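Local coordinates for protein propionate kinase (Francisella tularensis subsp. tularensis, PDB 3KHY) that probably catalyses the reversible, magnesium-dependent transfer of phosphate from ATP to acetate or propionate, forming the acyl phosphate, as a member of the acetokinase family, at residues H84-G89 and Q137-D142; T143-T148 and S177-S182. All coordinates share one frame; numbering follows the deposited sequence.

Contact 1: H84-G89 and Q137-D142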
loop_
_atom_site.group_PDB
_atom_site.type_symbol
_atom_site.label_atom_id
_atom_site.label_comp_id
_atom_site.label_asym_id
_atom_site.label_seq_id
_atom_site.Cartn_x
_atom_site.Cartn_y
_atom_site.Cartn_z
ATOM N N HIS A 84 -31.378 -0.853 5.001
ATOM C CA HIS A 84 -30.441 -1.944 5.236
ATOM C C HIS A 84 -29.034 -1.519 4.887
ATOM O O HIS A 84 -28.787 -1.018 3.789
ATOM C CB HIS A 84 -30.778 -3.147 4.352
ATOM C CG HIS A 84 -32.125 -3.744 4.623
ATOM N ND1 HIS A 84 -32.303 -4.827 5.454
ATOM C CD2 HIS A 84 -33.356 -3.414 4.164
ATOM C CE1 HIS A 84 -33.586 -5.140 5.498
ATOM N NE2 HIS A 84 -34.248 -4.294 4.729
ATOM N N ARG A 85 -28.108 -1.730 5.814
ATOM C CA ARG A 85 -26.697 -1.626 5.488
ATOM C C ARG A 85 -26.341 -2.796 4.590
ATOM O O ARG A 85 -26.751 -3.931 4.849
ATOM C CB ARG A 85 -25.850 -1.682 6.761
ATOM C CG ARG A 85 -24.367 -1.406 6.529
ATOM C CD ARG A 85 -23.621 -1.341 7.867
ATOM N NE ARG A 85 -22.337 -0.668 7.730
ATOM C CZ ARG A 85 -22.057 0.514 8.275
ATOM N NH1 ARG A 85 -22.965 1.141 9.014
ATOM N NH2 ARG A 85 -20.862 1.061 8.097
ATOM N N VAL A 86 -25.607 -2.513 3.517
ATOM C CA VAL A 86 -25.023 -3.548 2.688
ATOM C C VAL A 86 -23.542 -3.231 2.541
ATOM O O VAL A 86 -23.182 -2.150 2.087
ATOM C CB VAL A 86 -25.703 -3.619 1.309
ATOM C CG1 VAL A 86 -24.967 -4.593 0.400
ATOM C CG2 VAL A 86 -27.167 -4.035 1.471
ATOM N N VAL A 87 -22.682 -4.166 2.929
ATOM C CA VAL A 87 -21.249 -3.888 2.976
ATOM C C VAL A 87 -20.608 -3.701 1.602
ATOM O O VAL A 87 -19.704 -2.880 1.452
ATOM C CB VAL A 87 -20.483 -4.949 3.819
ATOM C CG1 VAL A 87 -21.034 -4.985 5.250
ATOM C CG2 VAL A 87 -20.590 -6.324 3.187
ATOM N N HIS A 88 -21.068 -4.424 0.582
ATOM C CA HIS A 88 -20.406 -4.321 -0.720
ATOM C C HIS A 88 -21.360 -4.294 -1.913
ATOM O O HIS A 88 -22.093 -5.253 -2.143
ATOM C CB HIS A 88 -19.382 -5.446 -0.889
ATOM C CG HIS A 88 -18.185 -5.058 -1.697
ATOM N ND1 HIS A 88 -18.281 -4.573 -2.981
ATOM C CD2 HIS A 88 -16.862 -5.088 -1.404
ATOM C CE1 HIS A 88 -17.071 -4.328 -3.451
ATOM N NE2 HIS A 88 -16.191 -4.633 -2.513
ATOM N N GLY A 89 -21.333 -3.194 -2.669
ATOM C CA GLY A 89 -22.165 -3.035 -3.859
ATOM C C GLY A 89 -21.409 -3.013 -5.182
ATOM O O GLY A 89 -21.966 -2.642 -6.228
ATOM N N GLN A 137 -38.321 -0.627 1.188
ATOM C CA GLN A 137 -37.009 -0.938 1.735
ATOM C C GLN A 137 -35.912 -0.326 0.871
ATOM O O GLN A 137 -36.041 -0.239 -0.353
ATOM C CB GLN A 137 -36.823 -2.450 1.863
ATOM C CG GLN A 137 -37.968 -3.141 2.585
ATOM C CD GLN A 137 -37.644 -4.569 2.969
ATOM O OE1 GLN A 137 -38.359 -5.496 2.601
ATOM N NE2 GLN A 137 -36.567 -4.754 3.712
ATOM N N VAL A 138 -34.837 0.105 1.521
ATOM C CA VAL A 138 -33.720 0.750 0.839
ATOM C C VAL A 138 -32.399 0.100 1.257
ATOM O O VAL A 138 -32.218 -0.253 2.424
ATOM C CB VAL A 138 -33.678 2.262 1.156
ATOM C CG1 VAL A 138 -32.326 2.871 0.773
ATOM C CG2 VAL A 138 -34.817 2.987 0.446
ATOM N N ALA A 139 -31.494 -0.073 0.290
ATOM C CA ALA A 139 -30.150 -0.583 0.559
ATOM C C ALA A 139 -29.130 0.563 0.489
ATOM O O ALA A 139 -29.134 1.348 -0.463
ATOM C CB ALA A 139 -29.791 -1.664 -0.432
ATOM N N VAL A 140 -28.277 0.656 1.507
ATOM C CA VAL A 140 -27.250 1.689 1.584
ATOM C C VAL A 140 -25.889 0.996 1.683
ATOM O O VAL A 140 -25.629 0.271 2.650
ATOM C CB VAL A 140 -27.463 2.579 2.820
ATOM C CG1 VAL A 140 -26.403 3.676 2.886
ATOM C CG2 VAL A 140 -28.880 3.183 2.818
ATOM N N PHE A 141 -25.030 1.230 0.695
ATOM C CA PHE A 141 -23.802 0.449 0.517
ATOM C C PHE A 141 -22.562 1.143 1.083
ATOM O O PHE A 141 -22.344 2.325 0.820
ATOM C CB PHE A 141 -23.586 0.168 -0.975
ATOM C CG PHE A 141 -24.793 -0.403 -1.661
ATOM C CD1 PHE A 141 -24.978 -1.775 -1.731
ATOM C CD2 PHE A 141 -25.755 0.433 -2.209
ATOM C CE1 PHE A 141 -26.109 -2.310 -2.352
ATOM C CE2 PHE A 141 -26.883 -0.089 -2.828
ATOM C CZ PHE A 141 -27.059 -1.465 -2.900
ATOM N N ASP A 142 -21.747 0.399 1.836
ATOM C CA ASP A 142 -20.511 0.935 2.417
ATOM C C ASP A 142 -19.518 1.331 1.330
ATOM O O ASP A 142 -18.545 2.036 1.599
ATOM C CB ASP A 142 -19.828 -0.101 3.317
ATOM C CG ASP A 142 -20.637 -0.436 4.563
ATOM O OD1 ASP A 142 -21.565 0.321 4.917
ATOM O OD2 ASP A 142 -20.335 -1.472 5.191
#
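H84 and V86 on one strand, F141 on the other and D142 just after it carry the parallel pairing of strands 79-86 and 137-141, neighbours in the large mixed sheet of the ASKHA (actin-like ATPase) fold and the two ends of a beta-alpha-beta crossover. H84 N donates a hydrogen bond to V138 O at 2.8 Å, and H84 O accepts one from V140 N; V86 N then bonds to V140 O, and D142 N to V86 O. V86 O is further approached by F141 CA at 3.1 Å in a CA-H...O contact. At the start of strand 137-141, the H84 imidazole turns an edge to the Q137 amide; H84 NE2 and Q137 NE2 lie 2.6 Å apart with poor alignment, a weak and doubtful bond. On the face bearing A139, V86 and F141 lie side by side: V86 CG1, anti to the backbone N (chi1 173°), meets F141 CD1 at 3.5 Å, while V86 CG2 rests on A139 CB. G89 CA comes within 3.7 Å of the same F141 CD1, and F93 stacks on the ring. At the end of the ladder, the side chain of D142, the predicted proton donor/acceptor, leaves the backbone toward segment 84-89, with OD2 against V87 CG1 and CA. R85, a predicted substrate-binding residue on the face with V140, crosses it at about a right angle, its guanidinium tilted 64° from the carboxylate. R85 NH2 also forms a salt bridge with E372, a predicted magnesium ligand, so R85 sits between two residues of the predicted active site; its bridge to D142 runs from NE to OD1, 3.1 Å.

Contact 2: T143-T148 and S177-S182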
loop_
_atom_site.group_PDB
_atom_site.type_symbol
_atom_site.label_atom_id
_atom_site.label_comp_id
_atom_site.label_asym_id
_atom_site.label_seq_id
_atom_site.Cartn_x
_atom_site.Cartn_y
_atom_site.Cartn_z
ATOM N N THR A 143 -19.749 0.852 0.113
ATOM C CA THR A 143 -18.830 1.100 -0.998
ATOM C C THR A 143 -19.289 2.235 -1.920
ATOM O O THR A 143 -18.494 2.760 -2.697
ATOM C CB THR A 143 -18.636 -0.167 -1.849
ATOM O OG1 THR A 143 -19.922 -0.722 -2.156
ATOM C CG2 THR A 143 -17.796 -1.215 -1.099
ATOM N N ALA A 144 -20.557 2.625 -1.831
ATOM C CA ALA A 144 -21.131 3.553 -2.822
ATOM C C ALA A 144 -20.421 4.912 -2.881
ATOM O O ALA A 144 -20.139 5.425 -3.971
ATOM C CB ALA A 144 -22.615 3.753 -2.562
ATOM N N PHE A 145 -20.149 5.493 -1.714
ATOM C CA PHE A 145 -19.517 6.817 -1.635
ATOM C C PHE A 145 -18.211 6.891 -2.434
ATOM O O PHE A 145 -17.886 7.926 -3.013
ATOM C CB PHE A 145 -19.268 7.217 -0.166
ATOM C CG PHE A 145 -18.783 8.648 0.006
ATOM C CD1 PHE A 145 -19.535 9.709 -0.483
ATOM C CD2 PHE A 145 -17.604 8.926 0.693
ATOM C CE1 PHE A 145 -19.107 11.023 -0.319
ATOM C CE2 PHE A 145 -17.163 10.243 0.861
ATOM C CZ PHE A 145 -17.927 11.294 0.339
ATOM N N HIS A 146 -17.473 5.786 -2.484
ATOM C CA HIS A 146 -16.162 5.795 -3.125
ATOM C C HIS A 146 -16.224 5.586 -4.642
ATOM O O HIS A 146 -15.198 5.601 -5.331
ATOM C CB HIS A 146 -15.241 4.758 -2.468
ATOM C CG HIS A 146 -15.080 4.954 -0.988
ATOM N ND1 HIS A 146 -14.601 6.128 -0.439
ATOM C CD2 HIS A 146 -15.331 4.126 0.053
ATOM C CE1 HIS A 146 -14.557 6.010 0.876
ATOM N NE2 HIS A 146 -15.003 4.808 1.201
ATOM N N GLN A 147 -17.429 5.422 -5.169
ATOM C CA GLN A 147 -17.570 5.155 -6.597
ATOM C C GLN A 147 -17.249 6.375 -7.472
ATOM O O GLN A 147 -17.194 6.269 -8.684
ATOM C CB GLN A 147 -18.942 4.556 -6.921
ATOM C CG GLN A 147 -19.040 3.086 -6.541
ATOM C CD GLN A 147 -18.072 2.230 -7.345
ATOM O OE1 GLN A 147 -18.180 2.137 -8.567
ATOM N NE2 GLN A 147 -17.104 1.632 -6.666
ATOM N N THR A 148 -17.002 7.522 -6.855
ATOM C CA THR A 148 -16.451 8.653 -7.603
ATOM C C THR A 148 -14.929 8.606 -7.793
ATOM O O THR A 148 -14.365 9.455 -8.474
ATOM C CB THR A 148 -16.818 9.988 -6.938
ATOM O OG1 THR A 148 -16.547 9.897 -5.535
ATOM C CG2 THR A 148 -18.295 10.299 -7.140
ATOM N N SER A 177 -19.952 6.365 6.615
ATOM C CA SER A 177 -19.391 7.249 7.633
ATOM C C SER A 177 -18.624 8.413 6.981
ATOM O O SER A 177 -18.775 9.562 7.384
ATOM C CB SER A 177 -18.503 6.460 8.594
ATOM O OG SER A 177 -17.809 7.326 9.485
ATOM N N HIS A 178 -17.804 8.117 5.972
ATOM C CA HIS A 178 -17.097 9.177 5.256
ATOM C C HIS A 178 -18.045 10.187 4.613
ATOM O O HIS A 178 -17.795 11.386 4.633
ATOM C CB HIS A 178 -16.131 8.590 4.218
ATOM C CG HIS A 178 -14.958 7.901 4.841
ATOM N ND1 HIS A 178 -14.033 8.573 5.606
ATOM C CD2 HIS A 178 -14.575 6.603 4.839
ATOM C CE1 HIS A 178 -13.126 7.719 6.050
ATOM N NE2 HIS A 178 -13.432 6.516 5.600
ATOM N N LYS A 179 -19.153 9.701 4.077
ATOM C CA LYS A 179 -20.158 10.593 3.505
ATOM C C LYS A 179 -20.840 11.467 4.561
ATOM O O LYS A 179 -20.915 12.687 4.426
ATOM C CB LYS A 179 -21.209 9.777 2.752
ATOM C CG LYS A 179 -22.193 10.628 1.947
ATOM C CD LYS A 179 -23.041 9.760 1.030
ATOM C CE LYS A 179 -23.842 10.607 0.043
ATOM N NZ LYS A 179 -25.195 10.855 0.585
ATOM N N TYR A 180 -21.350 10.836 5.610
ATOM C CA TYR A 180 -21.993 11.568 6.689
ATOM C C TYR A 180 -21.038 12.606 7.288
ATOM O O TYR A 180 -21.402 13.759 7.467
ATOM C CB TYR A 180 -22.505 10.618 7.778
ATOM C CG TYR A 180 -23.045 11.360 8.975
ATOM C CD1 TYR A 180 -24.355 11.829 8.985
ATOM C CD2 TYR A 180 -22.238 11.632 10.070
ATOM C CE1 TYR A 180 -24.853 12.528 10.059
ATOM C CE2 TYR A 180 -22.729 12.336 11.164
ATOM C CZ TYR A 180 -24.037 12.782 11.144
ATOM O OH TYR A 180 -24.530 13.487 12.209
ATOM N N VAL A 181 -19.810 12.205 7.595
ATOM C CA VAL A 181 -18.882 13.124 8.273
ATOM C C VAL A 181 -18.446 14.287 7.364
ATOM O O VAL A 181 -18.340 15.434 7.805
ATOM C CB VAL A 181 -17.664 12.363 8.865
ATOM C CG1 VAL A 181 -16.561 13.328 9.276
ATOM C CG2 VAL A 181 -18.111 11.544 10.078
ATOM N N SER A 182 -18.198 14.001 6.090
ATOM C CA SER A 182 -17.816 15.067 5.188
ATOM C C SER A 182 -19.009 15.998 4.981
ATOM O O SER A 182 -18.829 17.199 4.847
ATOM C CB SER A 182 -17.253 14.536 3.860
ATOM O OG SER A 182 -18.193 13.724 3.182
#
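In the interdomain region of this ASKHA kinase, the loop that follows strand 137-141 docks on helix 175-188, with F145 lying against the backbone and side chains of H178 and K179. Between the two segments the contact is made by van der Waals packing. The F145 side chain leaves the loop with CG anti to the backbone N (chi1 -172°), which directs the ring at the helix. One face of the phenyl settles on K179: CB sits 3.9 Å from the ring centroid and 19° off its normal, a CH-pi contact, while CA stands over the middle of the same face. K179 CG continues past F145 CD1 at 3.7 Å, and the chain then leads away to a salt bridge of NZ with E379. H178 CB approaches F145 CD2 obliquely at 3.8 Å.

Next to the phenyl, H146 and H178 bring their imidazoles together obliquely, planes 60° apart, H146 CE1 being 4.0 Å from H178 CD2. Both rings are fixed by other bonds: H146 NE2 to A173 O and ND1 to S215 OG, H178 NE2 to S206 OG. H178 also lies beside H174, predicted to stabilise the transition state, and H200, a predicted ATP-binding residue, which places the contact next to the predicted catalytic and nucleotide-binding residues. V210 of strand 205-211 touches both F145 and S182. One turn along the helix from H178, the S182 hydroxyl turns back toward the carbonyl oxygens of H178 and K179 and presents OG to F145 CZ at 3.7 Å.

How the contacts relate
The two contacts follow each other in series. From strand 79-86 the chain passes through strand 97-98 and helices 101-109 and 118-131 before contact 1 closes this crossover by laying strand 137-141 alongside. Contact 2 opens at the very next residue: the chain runs through 143-148 and short helices 151-154 and 160-164, and returns as helix 175-188, which packs against the opening loop. The first closure thus belongs to the eight-stranded sheet, whereas the second reaches a helix that also lies on strands 196-201 and 205-211 of the five-stranded sheet. The segments touch at T143, whose OG1 probably hydrogen-bonds G89 N at 2.9 Å.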